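Local coordinates for protein esterase (Rhizomucor miehei CAU432, PDB 4WY8) that hydrolyses carboxylic esters as a carboxylesterase of the alpha/beta-hydrolase fold, probably through a serine nucleophile, at residues A36-D41 / N295-S300; L122-R127 / F222-P227; G187-Y192 / A312-T317. All blocks are in the same frame, centred on the assembly; numbering follows the deposited sequence.

Interaction 1: A36-D41 / N295-S300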
loop_
_atom_site.group_PDB
_atom_site.type_symbol
_atom_site.label_atom_id
_atom_site.label_comp_id
_atom_site.label_asym_id
_atom_site.label_seq_id
_atom_site.Cartn_x
_atom_site.Cartn_y
_atom_site.Cartn_z
ATOM N N ALA A 36 22.755 -18.629 13.055
ATOM C CA ALA A 36 23.736 -19.131 12.091
ATOM C C ALA A 36 23.289 -18.883 10.658
ATOM O O ALA A 36 24.089 -18.473 9.826
ATOM C CB ALA A 36 23.994 -20.618 12.309
ATOM N N SER A 37 22.010 -19.105 10.378
ATOM C CA SER A 37 21.474 -18.888 9.041
ATOM C C SER A 37 21.590 -17.423 8.631
ATOM O O SER A 37 21.691 -17.113 7.447
ATOM C CB SER A 37 20.014 -19.337 8.963
ATOM O OG SER A 37 19.164 -18.420 9.647
ATOM N N ILE A 38 21.527 -16.504 9.590
ATOM C CA ILE A 38 21.795 -15.120 9.207
ATOM C C ILE A 38 23.307 -14.855 8.981
ATOM O O ILE A 38 23.714 -14.314 7.944
ATOM C CB ILE A 38 21.263 -14.114 10.255
ATOM C CG1 ILE A 38 19.764 -14.327 10.520
ATOM C CG2 ILE A 38 21.526 -12.705 9.779
ATOM C CD1 ILE A 38 18.870 -14.028 9.308
ATOM N N ILE A 39 24.135 -15.238 9.946
ATOM C CA ILE A 39 25.570 -14.938 9.863
ATOM C C ILE A 39 26.227 -15.605 8.643
ATOM O O ILE A 39 27.105 -15.022 8.006
ATOM C CB ILE A 39 26.314 -15.366 11.149
ATOM C CG1 ILE A 39 25.739 -14.626 12.359
ATOM C CG2 ILE A 39 27.800 -15.072 11.030
ATOM C CD1 ILE A 39 26.070 -15.272 13.689
ATOM N N ASP A 40 25.779 -16.815 8.319
ATOM C CA ASP A 40 26.324 -17.593 7.204
ATOM C C ASP A 40 25.716 -17.274 5.833
ATOM O O ASP A 40 26.119 -17.856 4.829
ATOM C CB ASP A 40 26.145 -19.088 7.475
ATOM C CG ASP A 40 26.829 -19.530 8.748
ATOM O OD1 ASP A 40 27.881 -18.941 9.088
ATOM O OD2 ASP A 40 26.306 -20.460 9.406
ATOM N N ASP A 41 24.695 -16.428 5.783
ATOM C CA ASP A 41 24.168 -16.006 4.488
ATOM C C ASP A 41 25.197 -15.071 3.857
ATOM O O ASP A 41 25.632 -14.103 4.483
ATOM C CB ASP A 41 22.807 -15.328 4.640
ATOM C CG ASP A 41 22.070 -15.163 3.316
ATOM O OD1 ASP A 41 22.661 -14.664 2.328
ATOM O OD2 ASP A 41 20.881 -15.537 3.263
ATOM N N ASN A 295 12.078 -10.995 8.447
ATOM C CA ASN A 295 12.987 -11.614 9.427
ATOM C C ASN A 295 14.113 -12.432 8.799
ATOM O O ASN A 295 14.538 -13.450 9.358
ATOM C CB ASN A 295 12.198 -12.518 10.380
ATOM C CG ASN A 295 11.442 -13.630 9.650
ATOM O OD1 ASN A 295 10.261 -13.483 9.326
ATOM N ND2 ASN A 295 12.107 -14.765 9.435
ATOM N N LEU A 296 14.599 -11.983 7.647
ATOM C CA LEU A 296 15.619 -12.720 6.908
ATOM C C LEU A 296 16.880 -11.870 6.714
ATOM O O LEU A 296 16.903 -10.661 7.028
ATOM C CB LEU A 296 15.060 -13.174 5.561
ATOM C CG LEU A 296 13.745 -13.975 5.663
ATOM C CD1 LEU A 296 13.180 -14.285 4.290
ATOM C CD2 LEU A 296 13.898 -15.274 6.481
ATOM N N ALA A 297 17.935 -12.497 6.200
ATOM C CA ALA A 297 19.221 -11.805 6.053
ATOM C C ALA A 297 19.142 -10.730 4.983
ATOM O O ALA A 297 19.842 -9.703 5.055
ATOM C CB ALA A 297 20.327 -12.809 5.734
ATOM N N THR A 298 18.282 -10.974 3.995
ATOM C CA THR A 298 18.063 -10.046 2.885
ATOM C C THR A 298 16.617 -9.555 2.859
ATOM O O THR A 298 15.762 -10.046 3.593
ATOM C CB THR A 298 18.354 -10.701 1.544
ATOM O OG1 THR A 298 17.574 -11.903 1.463
ATOM C CG2 THR A 298 19.835 -11.056 1.427
ATOM N N LEU A 299 16.338 -8.618 1.968
ATOM C CA LEU A 299 15.009 -8.042 1.853
ATOM C C LEU A 299 14.486 -8.182 0.437
ATOM O O LEU A 299 15.106 -7.671 -0.489
ATOM C CB LEU A 299 15.054 -6.565 2.268
ATOM C CG LEU A 299 13.713 -5.841 2.276
ATOM C CD1 LEU A 299 12.792 -6.467 3.323
ATOM C CD2 LEU A 299 13.946 -4.360 2.567
ATOM N N SER A 300 13.337 -8.841 0.270
ATOM C CA SER A 300 12.763 -9.044 -1.062
ATOM C C SER A 300 12.409 -7.698 -1.692
ATOM O O SER A 300 12.262 -6.707 -0.985
ATOM C CB SER A 300 11.518 -9.939 -1.002
ATOM O OG SER A 300 10.377 -9.276 -0.490
#

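Interaction 2: L122-R127 / F222-P227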
loop_
_atom_site.group_PDB
_atom_site.type_symbol
_atom_site.label_atom_id
_atom_site.label_comp_id
_atom_site.label_asym_id
_atom_site.label_seq_id
_atom_site.Cartn_x
_atom_site.Cartn_y
_atom_site.Cartn_z
ATOM N N LEU A 122 11.905 -14.007 25.541
ATOM C CA LEU A 122 11.284 -14.996 24.666
ATOM C C LEU A 122 10.677 -16.156 25.449
ATOM O O LEU A 122 11.077 -16.443 26.583
ATOM C CB LEU A 122 12.307 -15.517 23.649
ATOM C CG LEU A 122 12.819 -14.414 22.716
ATOM C CD1 LEU A 122 13.928 -14.915 21.798
ATOM C CD2 LEU A 122 11.661 -13.807 21.911
ATOM N N SER A 123 9.686 -16.802 24.840
ATOM C CA SER A 123 9.052 -17.995 25.409
ATOM C C SER A 123 9.771 -19.249 24.892
ATOM O O SER A 123 10.439 -19.181 23.863
ATOM C CB SER A 123 7.562 -18.027 25.057
ATOM O OG SER A 123 6.873 -16.994 25.736
ATOM N N PRO A 124 9.657 -20.390 25.596
ATOM C CA PRO A 124 8.874 -20.669 26.802
ATOM C C PRO A 124 9.579 -20.296 28.102
ATOM O O PRO A 124 9.012 -20.582 29.147
ATOM C CB PRO A 124 8.694 -22.192 26.751
ATOM C CG PRO A 124 9.988 -22.660 26.173
ATOM C CD PRO A 124 10.377 -21.596 25.141
ATOM N N GLU A 125 10.789 -19.741 28.058
ATOM C CA GLU A 125 11.462 -19.383 29.308
ATOM C C GLU A 125 10.610 -18.403 30.116
ATOM O O GLU A 125 10.668 -18.395 31.341
ATOM C CB GLU A 125 12.843 -18.796 29.054
ATOM C CG GLU A 125 13.868 -19.800 28.554
ATOM C CD GLU A 125 13.798 -19.987 27.045
ATOM O OE1 GLU A 125 12.796 -19.545 26.422
ATOM O OE2 GLU A 125 14.757 -20.557 26.474
ATOM N N VAL A 126 9.868 -17.534 29.430
ATOM C CA VAL A 126 8.801 -16.804 30.099
ATOM C C VAL A 126 7.522 -17.107 29.333
ATOM O O VAL A 126 7.581 -17.561 28.198
ATOM C CB VAL A 126 9.088 -15.282 30.172
ATOM C CG1 VAL A 126 10.443 -15.028 30.868
ATOM C CG2 VAL A 126 9.063 -14.641 28.782
ATOM N N ARG A 127 6.369 -16.861 29.938
ATOM C CA ARG A 127 5.109 -17.051 29.251
ATOM C C ARG A 127 4.469 -15.674 29.090
ATOM O O ARG A 127 4.947 -14.681 29.642
ATOM C CB ARG A 127 4.155 -17.978 30.037
ATOM C CG ARG A 127 4.767 -19.278 30.542
ATOM C CD ARG A 127 4.990 -20.280 29.407
ATOM N NE ARG A 127 5.481 -21.563 29.917
ATOM C CZ ARG A 127 5.737 -22.625 29.162
ATOM N NH1 ARG A 127 5.543 -22.577 27.851
ATOM N NH2 ARG A 127 6.191 -23.740 29.725
ATOM N N PHE A 222 2.148 -20.792 19.839
ATOM C CA PHE A 222 1.110 -20.562 20.844
ATOM C C PHE A 222 1.283 -21.464 22.090
ATOM O O PHE A 222 1.085 -21.013 23.237
ATOM C CB PHE A 222 -0.264 -20.800 20.220
ATOM C CG PHE A 222 -1.009 -19.528 19.837
ATOM C CD1 PHE A 222 -1.690 -18.779 20.800
ATOM C CD2 PHE A 222 -1.058 -19.108 18.512
ATOM C CE1 PHE A 222 -2.399 -17.610 20.447
ATOM C CE2 PHE A 222 -1.759 -17.945 18.143
ATOM C CZ PHE A 222 -2.430 -17.192 19.118
ATOM N N ASP A 223 1.687 -22.719 21.871
ATOM C CA ASP A 223 1.840 -23.656 22.983
ATOM C C ASP A 223 3.000 -23.236 23.881
ATOM O O ASP A 223 2.933 -23.395 25.098
ATOM C CB ASP A 223 2.036 -25.095 22.485
ATOM C CG ASP A 223 0.733 -25.749 22.076
ATOM O OD1 ASP A 223 -0.333 -25.274 22.524
ATOM O OD2 ASP A 223 0.773 -26.732 21.301
ATOM N N HIS A 224 4.071 -22.708 23.298
ATOM C CA HIS A 224 5.130 -22.157 24.160
ATOM C C HIS A 224 4.745 -20.837 24.863
ATOM O O HIS A 224 5.164 -20.594 25.998
ATOM C CB HIS A 224 6.424 -21.927 23.373
ATOM C CG HIS A 224 7.204 -23.178 23.089
ATOM N ND1 HIS A 224 7.646 -24.028 24.084
ATOM C CD2 HIS A 224 7.665 -23.695 21.926
ATOM C CE1 HIS A 224 8.327 -25.023 23.545
ATOM N NE2 HIS A 224 8.347 -24.849 22.235
ATOM N N TYR A 225 3.992 -19.975 24.176
ATOM C CA TYR A 225 3.662 -18.626 24.692
ATOM C C TYR A 225 2.552 -18.645 25.754
ATOM O O TYR A 225 2.653 -17.988 26.800
ATOM C CB TYR A 225 3.250 -17.727 23.513
ATOM C CG TYR A 225 2.999 -16.243 23.773
ATOM C CD1 TYR A 225 1.819 -15.634 23.339
ATOM C CD2 TYR A 225 3.953 -15.451 24.381
ATOM C CE1 TYR A 225 1.585 -14.293 23.534
ATOM C CE2 TYR A 225 3.737 -14.094 24.578
ATOM C CZ TYR A 225 2.551 -13.526 24.149
ATOM O OH TYR A 225 2.325 -12.178 24.341
ATOM N N ILE A 226 1.485 -19.384 25.448
ATOM C CA ILE A 226 0.302 -19.491 26.295
ATOM C C ILE A 226 -0.107 -20.949 26.410
ATOM O O ILE A 226 -1.012 -21.396 25.690
ATOM C CB ILE A 226 -0.878 -18.676 25.710
ATOM C CG1 ILE A 226 -0.423 -17.264 25.351
ATOM C CG2 ILE A 226 -2.018 -18.562 26.706
ATOM C CD1 ILE A 226 -1.489 -16.456 24.661
ATOM N N PRO A 227 0.543 -21.696 27.318
ATOM C CA PRO A 227 0.304 -23.144 27.451
ATOM C C PRO A 227 -1.135 -23.515 27.762
ATOM O O PRO A 227 -1.686 -24.474 27.201
ATOM C CB PRO A 227 1.205 -23.545 28.630
ATOM C CG PRO A 227 2.289 -22.512 28.638
ATOM C CD PRO A 227 1.600 -21.227 28.229
#

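Interaction 3: G187-Y192 / A312-T317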
loop_
_atom_site.group_PDB
_atom_site.type_symbol
_atom_site.label_atom_id
_atom_site.label_comp_id
_atom_site.label_asym_id
_atom_site.label_seq_id
_atom_site.Cartn_x
_atom_site.Cartn_y
_atom_site.Cartn_z
ATOM N N GLY A 187 0.732 6.253 16.658
ATOM C CA GLY A 187 0.477 5.453 15.474
ATOM C C GLY A 187 0.906 4.030 15.725
ATOM O O GLY A 187 1.829 3.769 16.506
ATOM N N GLN A 188 0.238 3.096 15.065
ATOM C CA GLN A 188 0.620 1.704 15.204
ATOM C C GLN A 188 0.737 1.122 13.802
ATOM O O GLN A 188 -0.132 1.360 12.956
ATOM C CB GLN A 188 -0.407 0.935 16.062
ATOM C CG GLN A 188 -1.805 0.899 15.480
ATOM C CD GLN A 188 -2.834 0.230 16.398
ATOM O OE1 GLN A 188 -2.602 -0.871 16.910
ATOM N NE2 GLN A 188 -4.007 0.873 16.562
ATOM N N VAL A 189 1.837 0.418 13.537
ATOM C CA VAL A 189 2.016 -0.284 12.259
ATOM C C VAL A 189 2.024 -1.781 12.461
ATOM O O VAL A 189 2.952 -2.321 13.103
ATOM C CB VAL A 189 3.330 0.097 11.542
ATOM C CG1 VAL A 189 3.492 -0.727 10.255
ATOM C CG2 VAL A 189 3.401 1.617 11.279
ATOM N N LEU A 190 1.012 -2.457 11.913
ATOM C CA LEU A 190 0.869 -3.902 12.120
ATOM C C LEU A 190 1.156 -4.677 10.831
ATOM O O LEU A 190 0.379 -4.652 9.878
ATOM C CB LEU A 190 -0.536 -4.251 12.632
ATOM C CG LEU A 190 -1.152 -3.449 13.786
ATOM C CD1 LEU A 190 -2.524 -4.034 14.151
ATOM C CD2 LEU A 190 -0.249 -3.409 15.005
ATOM N N ILE A 191 2.301 -5.342 10.801
ATOM C CA ILE A 191 2.721 -6.096 9.634
ATOM C C ILE A 191 2.402 -7.562 9.825
ATOM O O ILE A 191 2.968 -8.210 10.705
ATOM C CB ILE A 191 4.218 -5.938 9.374
ATOM C CG1 ILE A 191 4.579 -4.454 9.285
ATOM C CG2 ILE A 191 4.623 -6.684 8.108
ATOM C CD1 ILE A 191 6.078 -4.200 9.225
ATOM N N TYR A 192 1.531 -8.067 8.957
ATOM C CA TYR A 192 0.883 -9.374 9.072
ATOM C C TYR A 192 0.852 -9.905 10.503
ATOM O O TYR A 192 1.544 -10.860 10.845
ATOM C CB TYR A 192 1.535 -10.402 8.104
ATOM C CG TYR A 192 3.068 -10.425 7.972
ATOM C CD1 TYR A 192 3.889 -10.530 9.084
ATOM C CD2 TYR A 192 3.680 -10.401 6.711
ATOM C CE1 TYR A 192 5.285 -10.579 8.964
ATOM C CE2 TYR A 192 5.082 -10.441 6.571
ATOM C CZ TYR A 192 5.878 -10.540 7.699
ATOM O OH TYR A 192 7.269 -10.598 7.571
ATOM N N ALA A 312 6.108 6.348 3.913
ATOM C CA ALA A 312 5.197 7.409 3.458
ATOM C C ALA A 312 4.065 7.647 4.471
ATOM O O ALA A 312 3.692 8.792 4.787
ATOM C CB ALA A 312 4.615 7.058 2.091
ATOM N N TRP A 313 3.514 6.556 4.972
ATOM C CA TRP A 313 2.437 6.629 5.967
ATOM C C TRP A 313 2.875 7.233 7.292
ATOM O O TRP A 313 2.121 7.993 7.900
ATOM C CB TRP A 313 1.865 5.248 6.204
ATOM C CG TRP A 313 0.721 5.186 7.171
ATOM C CD1 TRP A 313 -0.613 5.265 6.882
ATOM C CD2 TRP A 313 0.817 4.977 8.585
ATOM N NE1 TRP A 313 -1.354 5.130 8.040
ATOM C CE2 TRP A 313 -0.499 4.963 9.097
ATOM C CE3 TRP A 313 1.892 4.823 9.470
ATOM C CZ2 TRP A 313 -0.770 4.785 10.455
ATOM C CZ3 TRP A 313 1.621 4.641 10.825
ATOM C CH2 TRP A 313 0.295 4.624 11.303
ATOM N N LEU A 314 4.076 6.868 7.749
ATOM C CA LEU A 314 4.679 7.467 8.941
ATOM C C LEU A 314 4.882 8.963 8.752
ATOM O O LEU A 314 4.634 9.757 9.666
ATOM C CB LEU A 314 6.028 6.820 9.274
ATOM C CG LEU A 314 6.189 5.433 9.903
ATOM C CD1 LEU A 314 7.665 5.000 9.914
ATOM C CD2 LEU A 314 5.654 5.477 11.317
ATOM N N GLN A 315 5.345 9.348 7.564
ATOM C CA GLN A 315 5.578 10.753 7.282
ATOM C C GLN A 315 4.258 11.511 7.341
ATOM O O GLN A 315 4.195 12.607 7.936
ATOM C CB GLN A 315 6.291 10.949 5.928
ATOM C CG GLN A 315 7.819 10.705 6.033
ATOM C CD GLN A 315 8.513 10.515 4.690
ATOM O OE1 GLN A 315 7.863 10.399 3.644
ATOM N NE2 GLN A 315 9.850 10.451 4.718
ATOM N N LYS A 316 3.190 10.930 6.788
ATOM C CA LYS A 316 1.887 11.593 6.942
ATOM C C LYS A 316 1.443 11.660 8.432
ATOM O O LYS A 316 0.972 12.701 8.905
ATOM C CB LYS A 316 0.821 10.908 6.082
ATOM C CG LYS A 316 -0.590 11.485 6.258
ATOM C CD LYS A 316 -0.580 13.017 6.140
ATOM C CE LYS A 316 -0.073 13.470 4.765
ATOM N NZ LYS A 316 -1.049 13.232 3.658
ATOM N N THR A 317 1.592 10.556 9.165
ATOM C CA THR A 317 1.269 10.533 10.600
ATOM C C THR A 317 1.959 11.684 11.376
ATOM O O THR A 317 1.321 12.446 12.131
ATOM C CB THR A 317 1.677 9.179 11.227
ATOM O OG1 THR A 317 1.047 8.102 10.520
ATOM C CG2 THR A 317 1.281 9.124 12.681
#

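Interaction 1: A36-D41 / N295-S300
I38 meets A297 and the peptide before it through the tip of its longer branch. CG1 stands anti to the carbonyl carbon (chi1 -55°), and CD1 at its end reaches the backbone N of A297 at 3.6 Å and the C of L296 at 3.9 Å. The same methyl lies 4.0 Å from A297 CB, so I38 CD1 touches both the L296-A297 peptide and the alanine side chain. Further on, D40 N bonds to A36 O, and D41 N reaches I38 O at 3.2 Å. D41 sets CB, CG and OD2 against A297 CB: its CB lies 3.7 Å from that methyl, and OD2 is as close. CG, anti to the backbone N (chi1 -167°), comes to 3.8 Å from A297 CB. OD1 accepts from K43 N, two residues further on, in an Asx turn. Across the two segments A297 CB meets I38 CD1 and D41 by apolar contact, without a hydrogen bond; A44 touches it too. The contact joins the C-terminal end of helix 27-39 to the loop between strand 289-290 and helix 301-322, with R101 of helix 101-111 against I38, R102 bonded to A297 O, and helix 9-17 packed on L296.

Interaction 2: L122-R127 / F222-P227
R127 and H224 form the hydrogen bond that joins the segments: NH1 donates to H224 O at 2.7 Å with an N-H...O angle of 149°. The acceptor lies near the guanidinium plane, while the donor sits tilted from the plane of the carbonyl. The arginine chain bends at chi2 (-74°), which sets CD 3.4 Å from the same oxygen. As H224 O belongs to the last turn of helix 215-225, its partial negative charge would favour the cationic partner. A second polar link lies inside the loop, where S123 OG donates to V126 O at 2.6 Å and closes the turn that carries P124.

In the alpha/beta-hydrolase fold this loop lies between strand 114-118 and helix 130-143, with a cis peptide before P124. Helix 215-225 belongs to the connection between strands 188-191 and 253-258, the place where many alpha/beta hydrolases insert cap elements.

Ring and guanidinium faces carry much of the packing. P227 CG, 3.3 Å from R127 NH1, and P124 O lie over opposite faces of the R127 guanidinium, both toward its rim. The P124 and H224 side chains are neighbours with the same heading; P124 CD makes an off-centre CH-pi contact, 4.2 Å from the H224 ring centroid and 29° off its normal. S123 OG touches the Y225 ring at its edge, 3.6 Å from CD2. R127 CB also rests on Y225 O at 3.6 Å. Beyond the segments, W92 stacks on the Y225 ring, W220 meets H224 edge-to-face, and P27 of helix 27-39 touches both P124 and H224.

Interaction 3: G187-Y192 / A312-T317
W313 O is gripped by two donors of one residue, T317 N at 2.9 Å and T317 OG1 at 2.8 Å, which reach it from opposite faces of the carbonyl plane. The hydroxyl therefore doubles an ordinary helix bond, and it also lies over one face of the W313 indole, offset toward the rim. R252 NE bonds to this OG1, and the R252 side chain makes a cation-pi contact with the indole. CG of W313 is set anti to the backbone N (chi1 -178°), and the six-membered ring lies against the strand: CZ3 meets V189 CG2 at 3.5 Å, CH2 approaches Q188 O at 3.7 Å, and G187 CA stands at the ring edge. The V189 and W313 side chains pass one another with opposite headings, and L314 CD2 adds a looser contact with V189 CG2 at 4.5 Å. On the same helix, K316 makes a salt bridge to D308 of the second subunit. Strand 188-191 and the 312-317 part of helix 301-322 run nearly antiparallel, at 164°, with axes 10.6 Å apart, as a helix layered on a sheet. Strands 159-163 and 253-258 flank this strand, and helix 165-179 packs on Q188 and L190.

Along the chain the segments come in the order 36-41, 122-127, 187-192, 222-227, 295-300, 312-317: interaction 2 is nested inside the loop closed by interaction 1, and interaction 3 crosses both. The centres lie about 25 Å apart for interactions 1 and 2 and for 1 and 3, and about 28 Å for 2 and 3, on opposite sides of the chain's centre. Interactions 1 and 3 are tied by sequence, since 295-300 leads into helix 301-322. Helix 27-39 ends in interaction 1 and begins beside interaction 2. Interaction 3 sets helix 301-322 on the central sheet, while 1 and 2 each join a loop to a helix. The probable S164-D261-H291 triad sits on turns and loops after strands.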